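PDB 4UWM: 3,6-diketocamphane 1,6-monooxygenase from Pseudomonas putida, which catalyses the Baeyer-Villiger oxidation of (1S,4S)-bornane-2,5-dione to (1S,4S)-5-oxo-1,2-campholide with FMNH2 and O2, a step in (-)-camphor degradation. Local coordinates for residues A[10-15]-A[50-55]; A[143-148]-A[163-168]; A[204-209]-A[230-235]. All blocks are in the same frame, centred on the assembly; numbering follows the deposited sequence.

Interaction 1: A[10-15]-A[50-55]. With FMN (flavin mononucleotide), chain C.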
loop_
_atom_site.group_PDB
_atom_site.type_symbol
_atom_site.label_atom_id
_atom_site.label_comp_id
_atom_site.label_asym_id
_atom_site.label_seq_id
_atom_site.Cartn_x
_atom_site.Cartn_y
_atom_site.Cartn_z
ATOM N N HIS A 10 -3.730 2.823 16.339
ATOM C CA HIS A 10 -5.081 2.666 15.810
ATOM C C HIS A 10 -5.454 3.380 14.509
ATOM O O HIS A 10 -6.119 2.771 13.666
ATOM C CB HIS A 10 -6.162 2.833 16.872
ATOM C CG HIS A 10 -6.428 1.576 17.616
ATOM N ND1 HIS A 10 -5.834 1.285 18.823
ATOM C CD2 HIS A 10 -7.176 0.494 17.292
ATOM C CE1 HIS A 10 -6.224 0.089 19.223
ATOM N NE2 HIS A 10 -7.038 -0.412 18.313
ATOM N N PRO A 11 -5.102 4.652 14.345
ATOM C CA PRO A 11 -4.580 5.524 15.394
ATOM C C PRO A 11 -5.740 6.191 16.138
ATOM O O PRO A 11 -6.906 5.830 15.911
ATOM C CB PRO A 11 -3.818 6.564 14.599
ATOM C CG PRO A 11 -4.650 6.715 13.368
ATOM C CD PRO A 11 -5.120 5.316 13.034
ATOM N N TYR A 12 -5.433 7.126 17.038
ATOM C CA TYR A 12 -6.467 8.019 17.569
ATOM C C TYR A 12 -6.028 9.463 17.297
ATOM O O TYR A 12 -5.416 10.112 18.158
ATOM C CB TYR A 12 -6.692 7.799 19.079
ATOM C CG TYR A 12 -7.311 6.451 19.412
ATOM C CD1 TYR A 12 -8.632 6.169 19.051
ATOM C CD2 TYR A 12 -6.585 5.466 20.083
ATOM C CE1 TYR A 12 -9.205 4.937 19.335
ATOM C CE2 TYR A 12 -7.162 4.226 20.373
ATOM C CZ TYR A 12 -8.473 3.981 20.000
ATOM O OH TYR A 12 -9.085 2.775 20.270
ATOM N N MET A 13 -6.308 9.926 16.091
ATOM C CA MET A 13 -5.906 11.257 15.648
ATOM C C MET A 13 -7.056 12.211 15.910
ATOM O O MET A 13 -8.199 11.910 15.554
ATOM C CB MET A 13 -5.585 11.288 14.143
ATOM C CG MET A 13 -4.434 10.412 13.647
ATOM S SD MET A 13 -2.844 10.718 14.470
ATOM C CE MET A 13 -2.406 12.327 13.858
ATOM N N ARG A 14 -6.764 13.387 16.487
ATOM C CA ARG A 14 -7.803 14.408 16.717
ATOM C C ARG A 14 -8.565 14.723 15.443
ATOM O O ARG A 14 -7.958 14.913 14.381
ATOM C CB ARG A 14 -7.207 15.722 17.258
ATOM C CG ARG A 14 -6.667 15.665 18.670
ATOM C CD ARG A 14 -6.602 17.067 19.274
ATOM N NE ARG A 14 -5.802 17.991 18.472
ATOM C CZ ARG A 14 -4.474 18.092 18.531
ATOM N NH1 ARG A 14 -3.782 17.316 19.354
ATOM N NH2 ARG A 14 -3.831 18.963 17.753
ATOM N N PRO A 15 -9.908 14.798 15.519
ATOM C CA PRO A 15 -10.656 15.176 14.325
ATOM C C PRO A 15 -10.144 16.483 13.731
ATOM O O PRO A 15 -9.851 17.423 14.471
ATOM C CB PRO A 15 -12.092 15.324 14.850
ATOM C CG PRO A 15 -12.146 14.289 15.915
ATOM C CD PRO A 15 -10.815 14.402 16.610
ATOM N N ILE A 50 -13.421 8.399 12.075
ATOM C CA ILE A 50 -12.720 9.696 12.100
ATOM C C ILE A 50 -11.409 9.662 12.865
ATOM O O ILE A 50 -10.376 10.041 12.322
ATOM C CB ILE A 50 -13.615 10.841 12.666
ATOM C CG1 ILE A 50 -14.882 11.009 11.825
ATOM C CG2 ILE A 50 -12.835 12.165 12.764
ATOM C CD1 ILE A 50 -14.653 11.562 10.440
ATOM N N TRP A 51 -11.461 9.260 14.133
ATOM C CA TRP A 51 -10.267 9.159 14.953
ATOM C C TRP A 51 -9.338 8.060 14.437
ATOM O O TRP A 51 -8.116 8.253 14.391
ATOM C CB TRP A 51 -10.610 8.873 16.422
ATOM C CG TRP A 51 -11.207 10.012 17.222
ATOM C CD1 TRP A 51 -12.512 10.395 17.250
ATOM C CD2 TRP A 51 -10.514 10.869 18.159
ATOM N NE1 TRP A 51 -12.682 11.440 18.144
ATOM C CE2 TRP A 51 -11.473 11.749 18.711
ATOM C CE3 TRP A 51 -9.191 10.964 18.590
ATOM C CZ2 TRP A 51 -11.139 12.732 19.657
ATOM C CZ3 TRP A 51 -8.852 11.954 19.542
ATOM C CH2 TRP A 51 -9.825 12.820 20.051
ATOM N N GLU A 52 -9.923 6.921 14.048
ATOM C CA GLU A 52 -9.137 5.790 13.574
ATOM C C GLU A 52 -9.105 5.913 12.052
ATOM O O GLU A 52 -9.942 5.357 11.353
ATOM C CB GLU A 52 -9.762 4.467 14.030
ATOM C CG GLU A 52 -10.081 4.406 15.533
ATOM C CD GLU A 52 -11.476 4.895 15.916
ATOM O OE1 GLU A 52 -12.132 5.596 15.127
ATOM O OE2 GLU A 52 -11.915 4.596 17.062
ATOM N N ASN A 53 -8.150 6.687 11.553
ATOM C CA ASN A 53 -8.258 7.216 10.191
ATOM C C ASN A 53 -7.222 6.651 9.210
ATOM O O ASN A 53 -6.773 7.362 8.315
ATOM C CB ASN A 53 -8.224 8.764 10.225
ATOM C CG ASN A 53 -6.923 9.308 10.777
ATOM O OD1 ASN A 53 -6.121 8.564 11.320
ATOM N ND2 ASN A 53 -6.689 10.620 10.612
ATOM N N ILE A 54 -6.841 5.381 9.378
ATOM C CA ILE A 54 -5.921 4.757 8.428
ATOM C C ILE A 54 -6.641 3.592 7.729
ATOM O O ILE A 54 -6.878 2.565 8.362
ATOM C CB ILE A 54 -4.582 4.308 9.113
ATOM C CG1 ILE A 54 -3.743 5.551 9.505
ATOM C CG2 ILE A 54 -3.759 3.378 8.203
ATOM C CD1 ILE A 54 -2.471 5.214 10.282
ATOM N N PRO A 55 -6.984 3.748 6.427
ATOM C CA PRO A 55 -7.681 2.673 5.708
ATOM C C PRO A 55 -6.719 1.671 5.077
ATOM O O PRO A 55 -7.156 0.633 4.548
ATOM C CB PRO A 55 -8.445 3.427 4.597
ATOM C CG PRO A 55 -7.588 4.612 4.310
ATOM C CD PRO A 55 -6.959 5.006 5.643
HETATM N N1 FMN C . -9.832 -5.155 16.291
HETATM C C2 FMN C . -8.655 -5.242 15.606
HETATM O O2 FMN C . -8.537 -6.086 14.693
HETATM N N3 FMN C . -7.597 -4.454 15.875
HETATM C C4 FMN C . -7.626 -3.525 16.838
HETATM O O4 FMN C . -6.615 -2.823 17.047
HETATM C C4A FMN C . -8.873 -3.356 17.637
HETATM N N5 FMN C . -8.984 -2.435 18.622
HETATM C C5A FMN C . -10.127 -2.296 19.339
HETATM C C6 FMN C . -10.203 -1.338 20.352
HETATM C C7 FMN C . -11.370 -1.180 21.100
HETATM C C7M FMN C . -11.432 -0.139 22.190
HETATM C C8 FMN C . -12.546 -2.051 20.805
HETATM C C8M FMN C . -13.830 -1.926 21.578
HETATM C C9 FMN C . -12.472 -3.007 19.796
HETATM C C9A FMN C . -11.308 -3.170 19.048
HETATM N N10 FMN C . -11.226 -4.148 18.022
HETATM C C10 FMN C . -10.011 -4.256 17.295
HETATM C "C1'" FMN C . -12.383 -5.006 17.705
HETATM C "C2'" FMN C . -12.295 -6.357 18.398
HETATM O "O2'" FMN C . -10.987 -6.883 18.182
HETATM C "C3'" FMN C . -13.336 -7.324 17.839
HETATM O "O3'" FMN C . -14.511 -7.250 18.658
HETATM C "C4'" FMN C . -12.782 -8.750 17.785
HETATM O "O4'" FMN C . -11.931 -8.907 16.642
HETATM C "C5'" FMN C . -13.867 -9.821 17.775
HETATM O "O5'" FMN C . -14.014 -10.219 19.132
HETATM P P FMN C . -14.793 -11.538 19.598
HETATM O O1P FMN C . -14.511 -12.612 18.596
HETATM O O2P FMN C . -14.138 -11.766 20.928
HETATM O O3P FMN C . -16.226 -11.088 19.654
HETATM O O HOH W 1 -7.207 3.010 11.208
HETATM O O HOH W 2 -11.055 2.312 18.434
HETATM O O HOH W 3 -8.901 12.407 12.847
#

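Interaction 2: A[143-148]-A[163-168]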
loop_
_atom_site.group_PDB
_atom_site.type_symbol
_atom_site.label_atom_id
_atom_site.label_comp_id
_atom_site.label_asym_id
_atom_site.label_seq_id
_atom_site.Cartn_x
_atom_site.Cartn_y
_atom_site.Cartn_z
ATOM N N VAL A 143 -14.024 -14.344 6.143
ATOM C CA VAL A 143 -12.666 -14.465 6.711
ATOM C C VAL A 143 -12.064 -15.838 6.457
ATOM O O VAL A 143 -10.903 -15.954 6.059
ATOM C CB VAL A 143 -12.607 -14.100 8.230
ATOM C CG1 VAL A 143 -11.261 -14.445 8.851
ATOM C CG2 VAL A 143 -12.950 -12.631 8.463
ATOM N N ARG A 144 -12.857 -16.892 6.676
ATOM C CA ARG A 144 -12.400 -18.271 6.481
ATOM C C ARG A 144 -12.001 -18.572 5.030
ATOM O O ARG A 144 -10.967 -19.167 4.778
ATOM C CB ARG A 144 -13.499 -19.244 6.934
ATOM C CG ARG A 144 -12.997 -20.564 7.487
ATOM C CD ARG A 144 -14.152 -21.394 8.036
ATOM N NE ARG A 144 -15.045 -20.617 8.898
ATOM C CZ ARG A 144 -16.330 -20.388 8.641
ATOM N NH1 ARG A 144 -16.896 -20.881 7.545
ATOM N NH2 ARG A 144 -17.055 -19.672 9.487
ATOM N N GLU A 145 -12.844 -18.174 4.085
ATOM C CA GLU A 145 -12.581 -18.446 2.671
ATOM C C GLU A 145 -11.360 -17.661 2.209
ATOM O O GLU A 145 -10.523 -18.185 1.480
ATOM C CB GLU A 145 -13.803 -18.134 1.791
ATOM C CG GLU A 145 -13.643 -18.529 0.314
ATOM C CD GLU A 145 -14.876 -18.221 -0.516
ATOM O OE1 GLU A 145 -15.994 -18.459 -0.047
ATOM O OE2 GLU A 145 -14.747 -17.733 -1.644
ATOM N N SER A 146 -11.251 -16.402 2.644
ATOM C CA SER A 146 -10.082 -15.605 2.250
ATOM C C SER A 146 -8.800 -16.260 2.746
ATOM O O SER A 146 -7.850 -16.448 1.994
ATOM C CB SER A 146 -10.177 -14.155 2.761
ATOM O OG SER A 146 -8.883 -13.560 2.675
ATOM N N LEU A 147 -8.767 -16.623 4.021
ATOM C CA LEU A 147 -7.563 -17.219 4.590
ATOM C C LEU A 147 -7.230 -18.545 3.884
ATOM O O LEU A 147 -6.070 -18.829 3.599
ATOM C CB LEU A 147 -7.760 -17.455 6.092
ATOM C CG LEU A 147 -6.635 -18.143 6.865
ATOM C CD1 LEU A 147 -5.323 -17.367 6.763
ATOM C CD2 LEU A 147 -7.074 -18.280 8.309
ATOM N N PHE A 148 -8.261 -19.337 3.604
ATOM C CA PHE A 148 -8.094 -20.597 2.846
ATOM C C PHE A 148 -7.352 -20.319 1.543
ATOM O O PHE A 148 -6.345 -20.966 1.261
ATOM C CB PHE A 148 -9.454 -21.246 2.580
ATOM C CG PHE A 148 -9.398 -22.442 1.650
ATOM C CD1 PHE A 148 -9.001 -23.689 2.116
ATOM C CD2 PHE A 148 -9.750 -22.309 0.313
ATOM C CE1 PHE A 148 -8.962 -24.789 1.272
ATOM C CE2 PHE A 148 -9.705 -23.406 -0.546
ATOM C CZ PHE A 148 -9.317 -24.649 -0.059
ATOM N N GLY A 163 -15.263 -20.101 -5.101
ATOM C CA GLY A 163 -15.826 -20.073 -3.770
ATOM C C GLY A 163 -17.162 -19.386 -3.711
ATOM O O GLY A 163 -17.693 -18.942 -4.735
ATOM N N LYS A 164 -17.697 -19.265 -2.501
ATOM C CA LYS A 164 -18.952 -18.557 -2.287
ATOM C C LYS A 164 -18.763 -17.051 -2.468
ATOM O O LYS A 164 -19.679 -16.331 -2.916
ATOM C CB LYS A 164 -19.511 -18.855 -0.888
ATOM C CG LYS A 164 -20.999 -18.568 -0.760
ATOM C CD LYS A 164 -21.461 -18.503 0.685
ATOM C CE LYS A 164 -22.887 -17.988 0.750
ATOM N NZ LYS A 164 -23.368 -17.928 2.156
ATOM N N TYR A 165 -17.571 -16.573 -2.126
ATOM C CA TYR A 165 -17.323 -15.136 -2.107
ATOM C C TYR A 165 -16.310 -14.664 -3.146
ATOM O O TYR A 165 -16.410 -13.532 -3.645
ATOM C CB TYR A 165 -16.899 -14.710 -0.695
ATOM C CG TYR A 165 -17.973 -14.977 0.344
ATOM C CD1 TYR A 165 -19.146 -14.225 0.351
ATOM C CD2 TYR A 165 -17.815 -15.972 1.312
ATOM C CE1 TYR A 165 -20.139 -14.464 1.286
ATOM C CE2 TYR A 165 -18.816 -16.221 2.256
ATOM C CZ TYR A 165 -19.968 -15.452 2.230
ATOM O OH TYR A 165 -20.988 -15.638 3.140
ATOM N N TRP A 166 -15.330 -15.505 -3.456
ATOM C CA TRP A 166 -14.350 -15.147 -4.484
ATOM C C TRP A 166 -13.987 -16.299 -5.404
ATOM O O TRP A 166 -14.026 -17.456 -5.003
ATOM C CB TRP A 166 -13.033 -14.679 -3.853
ATOM C CG TRP A 166 -13.158 -13.476 -2.984
ATOM C CD1 TRP A 166 -13.207 -12.174 -3.379
ATOM C CD2 TRP A 166 -13.241 -13.466 -1.550
ATOM N NE1 TRP A 166 -13.304 -11.351 -2.288
ATOM C CE2 TRP A 166 -13.316 -12.111 -1.150
ATOM C CE3 TRP A 166 -13.235 -14.467 -0.569
ATOM C CZ2 TRP A 166 -13.402 -11.722 0.190
ATOM C CZ3 TRP A 166 -13.320 -14.071 0.794
ATOM C CH2 TRP A 166 -13.402 -12.708 1.145
ATOM N N ASP A 167 -13.558 -15.953 -6.612
ATOM C CA ASP A 167 -12.778 -16.879 -7.434
ATOM C C ASP A 167 -11.301 -16.493 -7.344
ATOM O O ASP A 167 -10.960 -15.313 -7.421
ATOM C CB ASP A 167 -13.239 -16.808 -8.890
ATOM C CG ASP A 167 -14.671 -17.249 -9.057
ATOM O OD1 ASP A 167 -15.108 -18.149 -8.321
ATOM O OD2 ASP A 167 -15.365 -16.668 -9.899
ATOM N N ALA A 168 -10.429 -17.479 -7.192
ATOM C CA ALA A 168 -9.003 -17.223 -7.086
ATOM C C ALA A 168 -8.224 -18.475 -7.423
ATOM O O ALA A 168 -8.769 -19.567 -7.411
ATOM C CB ALA A 168 -8.669 -16.774 -5.664
#

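Interaction 3: A[204-209]-A[230-235]. With FMN (flavin mononucleotide), chain C.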
loop_
_atom_site.group_PDB
_atom_site.type_symbol
_atom_site.label_atom_id
_atom_site.label_comp_id
_atom_site.label_asym_id
_atom_site.label_seq_id
_atom_site.Cartn_x
_atom_site.Cartn_y
_atom_site.Cartn_z
ATOM N N SER A 204 -14.642 -9.629 23.284
ATOM C CA SER A 204 -15.705 -10.168 24.132
ATOM C C SER A 204 -15.183 -11.168 25.172
ATOM O O SER A 204 -14.083 -11.711 25.026
ATOM C CB SER A 204 -16.842 -10.749 23.286
ATOM O OG SER A 204 -16.449 -11.951 22.655
ATOM N N TYR A 205 -15.968 -11.361 26.237
ATOM C CA TYR A 205 -15.591 -12.194 27.382
ATOM C C TYR A 205 -15.306 -13.639 26.965
ATOM O O TYR A 205 -14.195 -14.150 27.168
ATOM C CB TYR A 205 -16.688 -12.136 28.457
ATOM C CG TYR A 205 -16.344 -12.883 29.725
ATOM C CD1 TYR A 205 -15.411 -12.367 30.625
ATOM C CD2 TYR A 205 -16.945 -14.109 30.023
ATOM C CE1 TYR A 205 -15.084 -13.047 31.786
ATOM C CE2 TYR A 205 -16.624 -14.796 31.183
ATOM C CZ TYR A 205 -15.694 -14.260 32.059
ATOM O OH TYR A 205 -15.366 -14.929 33.214
ATOM N N ASN A 206 -16.325 -14.280 26.390
ATOM C CA ASN A 206 -16.186 -15.610 25.805
ATOM C C ASN A 206 -15.878 -15.462 24.320
ATOM O O ASN A 206 -16.775 -15.515 23.484
ATOM C CB ASN A 206 -17.463 -16.436 26.011
ATOM C CG ASN A 206 -17.770 -16.699 27.475
ATOM O OD1 ASN A 206 -16.893 -17.068 28.256
ATOM N ND2 ASN A 206 -19.030 -16.521 27.849
ATOM N N SER A 207 -14.599 -15.269 24.007
ATOM C CA SER A 207 -14.159 -14.858 22.666
ATOM C C SER A 207 -14.025 -15.964 21.598
ATOM O O SER A 207 -13.120 -16.818 21.680
ATOM C CB SER A 207 -12.846 -14.080 22.790
ATOM O OG SER A 207 -12.435 -13.545 21.540
ATOM N N PRO A 208 -14.903 -15.930 20.571
ATOM C CA PRO A 208 -14.783 -16.831 19.420
ATOM C C PRO A 208 -13.454 -16.648 18.691
ATOM O O PRO A 208 -12.900 -17.620 18.160
ATOM C CB PRO A 208 -15.945 -16.402 18.514
ATOM C CG PRO A 208 -16.930 -15.772 19.434
ATOM C CD PRO A 208 -16.082 -15.050 20.442
ATOM N N SER A 209 -12.948 -15.409 18.677
ATOM C CA SER A 209 -11.632 -15.105 18.107
ATOM C C SER A 209 -10.517 -15.794 18.888
ATOM O O SER A 209 -9.586 -16.332 18.295
ATOM C CB SER A 209 -11.399 -13.593 18.040
ATOM O OG SER A 209 -12.329 -13.007 17.140
ATOM N N LEU A 230 -9.525 -10.963 30.862
ATOM C CA LEU A 230 -8.167 -11.316 30.487
ATOM C C LEU A 230 -7.906 -12.793 30.775
ATOM O O LEU A 230 -7.336 -13.519 29.952
ATOM C CB LEU A 230 -7.133 -10.406 31.166
ATOM C CG LEU A 230 -5.692 -10.565 30.652
ATOM C CD1 LEU A 230 -5.598 -10.327 29.145
ATOM C CD2 LEU A 230 -4.716 -9.664 31.396
ATOM N N LYS A 231 -8.357 -13.247 31.939
ATOM C CA LYS A 231 -8.206 -14.649 32.298
ATOM C C LYS A 231 -9.088 -15.540 31.426
ATOM O O LYS A 231 -8.626 -16.568 30.939
ATOM C CB LYS A 231 -8.469 -14.857 33.793
ATOM C CG LYS A 231 -7.343 -14.331 34.677
ATOM C CD LYS A 231 -7.500 -14.780 36.127
ATOM C CE LYS A 231 -8.649 -14.062 36.814
ATOM N NZ LYS A 231 -9.113 -14.814 38.010
ATOM N N ARG A 232 -10.341 -15.136 31.205
ATOM C CA ARG A 232 -11.234 -15.885 30.304
ATOM C C ARG A 232 -10.650 -16.037 28.887
ATOM O O ARG A 232 -10.766 -17.095 28.262
ATOM C CB ARG A 232 -12.625 -15.240 30.252
ATOM C CG ARG A 232 -13.695 -16.074 29.548
ATOM C CD ARG A 232 -13.913 -17.427 30.213
ATOM N NE ARG A 232 -14.701 -18.313 29.368
ATOM C CZ ARG A 232 -14.602 -19.637 29.361
ATOM N NH1 ARG A 232 -13.739 -20.262 30.159
ATOM N NH2 ARG A 232 -15.357 -20.338 28.537
ATOM N N HIS A 233 -10.022 -14.975 28.385
ATOM C CA HIS A 233 -9.361 -15.011 27.077
ATOM C C HIS A 233 -8.325 -16.120 27.024
ATOM O O HIS A 233 -8.336 -16.931 26.092
ATOM C CB HIS A 233 -8.725 -13.650 26.739
ATOM C CG HIS A 233 -9.679 -12.677 26.118
ATOM N ND1 HIS A 233 -9.260 -11.593 25.378
ATOM C CD2 HIS A 233 -11.035 -12.638 26.111
ATOM C CE1 HIS A 233 -10.317 -10.922 24.955
ATOM N NE2 HIS A 233 -11.406 -11.538 25.383
ATOM N N TRP A 234 -7.445 -16.168 28.025
ATOM C CA TRP A 234 -6.416 -17.202 28.046
ATOM C C TRP A 234 -6.986 -18.621 28.252
ATOM O O TRP A 234 -6.492 -19.563 27.635
ATOM C CB TRP A 234 -5.273 -16.888 29.017
ATOM C CG TRP A 234 -4.146 -17.826 28.782
ATOM C CD1 TRP A 234 -3.830 -18.919 29.523
ATOM C CD2 TRP A 234 -3.232 -17.807 27.681
ATOM N NE1 TRP A 234 -2.754 -19.565 28.978
ATOM C CE2 TRP A 234 -2.366 -18.909 27.842
ATOM C CE3 TRP A 234 -3.048 -16.958 26.579
ATOM C CZ2 TRP A 234 -1.331 -19.191 26.944
ATOM C CZ3 TRP A 234 -2.018 -17.233 25.693
ATOM C CH2 TRP A 234 -1.176 -18.346 25.876
ATOM N N GLU A 235 -8.018 -18.750 29.095
ATOM C CA GLU A 235 -8.751 -20.012 29.252
ATOM C C GLU A 235 -9.228 -20.538 27.897
ATOM O O GLU A 235 -8.907 -21.664 27.520
ATOM C CB GLU A 235 -9.977 -19.838 30.162
ATOM C CG GLU A 235 -9.687 -19.749 31.650
ATOM C CD GLU A 235 -10.945 -19.572 32.481
ATOM O OE1 GLU A 235 -12.056 -19.599 31.918
ATOM O OE2 GLU A 235 -10.826 -19.403 33.706
HETATM N N1 FMN C . -9.832 -5.155 16.291
HETATM C C2 FMN C . -8.655 -5.242 15.606
HETATM O O2 FMN C . -8.537 -6.086 14.693
HETATM N N3 FMN C . -7.597 -4.454 15.875
HETATM C C4 FMN C . -7.626 -3.525 16.838
HETATM O O4 FMN C . -6.615 -2.823 17.047
HETATM C C4A FMN C . -8.873 -3.356 17.637
HETATM N N5 FMN C . -8.984 -2.435 18.622
HETATM C C5A FMN C . -10.127 -2.296 19.339
HETATM C C6 FMN C . -10.203 -1.338 20.352
HETATM C C7 FMN C . -11.370 -1.180 21.100
HETATM C C7M FMN C . -11.432 -0.139 22.190
HETATM C C8 FMN C . -12.546 -2.051 20.805
HETATM C C8M FMN C . -13.830 -1.926 21.578
HETATM C C9 FMN C . -12.472 -3.007 19.796
HETATM C C9A FMN C . -11.308 -3.170 19.048
HETATM N N10 FMN C . -11.226 -4.148 18.022
HETATM C C10 FMN C . -10.011 -4.256 17.295
HETATM C "C1'" FMN C . -12.383 -5.006 17.705
HETATM C "C2'" FMN C . -12.295 -6.357 18.398
HETATM O "O2'" FMN C . -10.987 -6.883 18.182
HETATM C "C3'" FMN C . -13.336 -7.324 17.839
HETATM O "O3'" FMN C . -14.511 -7.250 18.658
HETATM C "C4'" FMN C . -12.782 -8.750 17.785
HETATM O "O4'" FMN C . -11.931 -8.907 16.642
HETATM C "C5'" FMN C . -13.867 -9.821 17.775
HETATM O "O5'" FMN C . -14.014 -10.219 19.132
HETATM P P FMN C . -14.793 -11.538 19.598
HETATM O O1P FMN C . -14.511 -12.612 18.596
HETATM O O2P FMN C . -14.138 -11.766 20.928
HETATM O O3P FMN C . -16.226 -11.088 19.654
#

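Interaction 1: A[10-15]-A[50-55]
His10 touches Glu52 only loosely, through its carbonyl and CB. Its imidazole points to the flavin instead. NE2 donates to FMN N5 at 2.8 Å, and ND1 is held by Glu347. Water 1 accepts from Ile54 N and lies near His10 O.

Pro11 follows a cis peptide bond. Its ring carbon CD packs on Ile54 CG1 at 3.8 Å, and CG lies 3.1 Å from Asn53 OD1. Asn53 CG sits between its backbone N and carbonyl carbon (chi1 62°), on the branch that brings OD1 there. Pro11 O receives a CA-H...O contact from Glu52 CA at 3.2 Å.

Tyr12 turns its edge to the Glu52 carboxylate, with CE1 3.6 Å from OE2 and the two planes 60° apart. Water 2 joins Tyr12 OH to Glu52 OE2, an oxygen also bonded to Tyr284.

Met13 N donates to Trp51 O at 3.0 Å in a nearly straight bond (170°). Water 3 lies within hydrogen-bonding distance of Met13 O and Ile50 O. The Met13 side chain crosses Asn53, whose ND2 is bonded to Thr22.

Arg14 CA and Pro15 CD lie over one face of the Trp51 indole. Pro15 CD sits 3.6 Å from the centroid of the six-membered ring, a close CH-pi contact. Trp51 NE1 is bonded to Gln182 of the second subunit.

The two loops follow neighbouring parallel strands of the TIM barrel. Asn53 OD1 is buried without a polar partner. Between the segments, the loop that begins at the FMN-binding His10 is thus joined mainly by packing and ordered water, with one direct hydrogen bond.

Interaction 2: A[143-148]-A[163-168]
Residues 143-148 of helix 139-155 pass beside the turn 163-166, with Glu145 CA 7.4 Å from Gly163 CA. That turn connects strands 159-162 and 167-170 of a beta hairpin, and Gly163 N bonds to Trp166 O across its base. The hairpin is a small antiparallel addition to the parallel-stranded TIM barrel.

Glu145 carries the contact. Its CG is anti to the backbone N (chi1 -174°), and the chain stays extended to the carboxylate, which enters the turn among its backbone amides. OE2 accepts from two of them, Trp166 N at 2.9 Å and Tyr165 N at 3.1 Å. Both donors come to the syn side of OE2, and both lie somewhat out of the carboxylate plane, by 27° for Trp166 N. OE1 takes two further bonds, from Tyr165 N and Lys164 N, and both are weak. Three successive amides thus gather round one carboxylate. They hold OE2 firmly and OE1 more loosely, and would be expected to favour the charged form. The packing is close where OE2 passes Gly163 CA at 3.3 Å.

Two aromatic side chains flank this grip. Tyr165 brings CD2 to 3.4 Å from Glu145 OE1, while its hydroxyl is bonded to Asn138 N. The Trp166 ring stands almost perpendicular to the carboxylate plane. Its six-membered ring reaches on to the next residue of the helix, and the other surroundings of the indole include Pro85 and His84, the latter meeting it edge-to-face. The contact lies near the surface and away from the flavin; it ties the hairpin turn to helix 139-155. Beyond the carboxylate, Trp166 CZ3 rests 3.7 Å from Ser146 CB.

Interaction 3: A[204-209]-A[230-235]
Tyr205 lays one face of its ring over the aliphatic part of Arg232. With Tyr205 CG anti to the backbone N (chi1 -176°), the ring lies over Arg232 CG, which is 3.7 Å from the ring centroid, a CH-pi contact. Arg232 CB touches the rim at CE1. Arg232 CG also packs against Tyr205 O at 3.1 Å.

Beyond CG the Arg232 chain bends, and NE donates to Asn206 OD1 at 2.8 Å. The donor lies nearly along the C=O axis of the amide. The amide and guanidinium planes are nearly perpendicular, at 87°. Asn206 is modelled in two conformers, so this bond may not always be present.

His233 is buried. Its NE2 donates to Ser204 O at 2.7 Å, and the oxygen lies close to the imidazole plane. On the far side of the ring, ND1 is bonded to Ser222. With both nitrogens engaged, the rotation of the ring is fixed. Ser207 CB lies against the same ring.

His233 thus holds the carbonyl of Ser204, while the Ser204 N and OG face the FMN phosphate. OG donates to FMN O2P at 2.9 Å, and N also bonds to that oxygen. Ser207 OG reaches O2P as well and caps Met210 N at the start of helix 208-216. Ser209 bonds to FMN O1P through N and OG, with OG at 2.7 Å. His233 is a second-shell residue for this site. Serine hydroxyls and amides around the N-terminus of helix 208-216 form the phosphate-binding site for FMN, at the strand-to-helix loop of a luciferase-like TIM barrel.

Interactions 1 and 3 meet the same FMN at different parts. The 10-15 segment reaches the isoalloxazine through His10, and the 204-209 segment holds the phosphate. Their centres are 27 Å apart and their nearest atoms about 13 Å apart; they do not touch, and FMN reaches both. Ser44, Met76 and Thr201 add further bonds to FMN. Interaction 2 is not part of this pocket. Its centre is 29 Å from that of interaction 1 and 27 Å from that of interaction 3, although its nearest atoms come within about 8 Å of the latter. Interactions 1 and 2 both reach the second subunit, the first through Trp51 among others, the second through the salt bridge of Asp167 with Lys137 of that subunit.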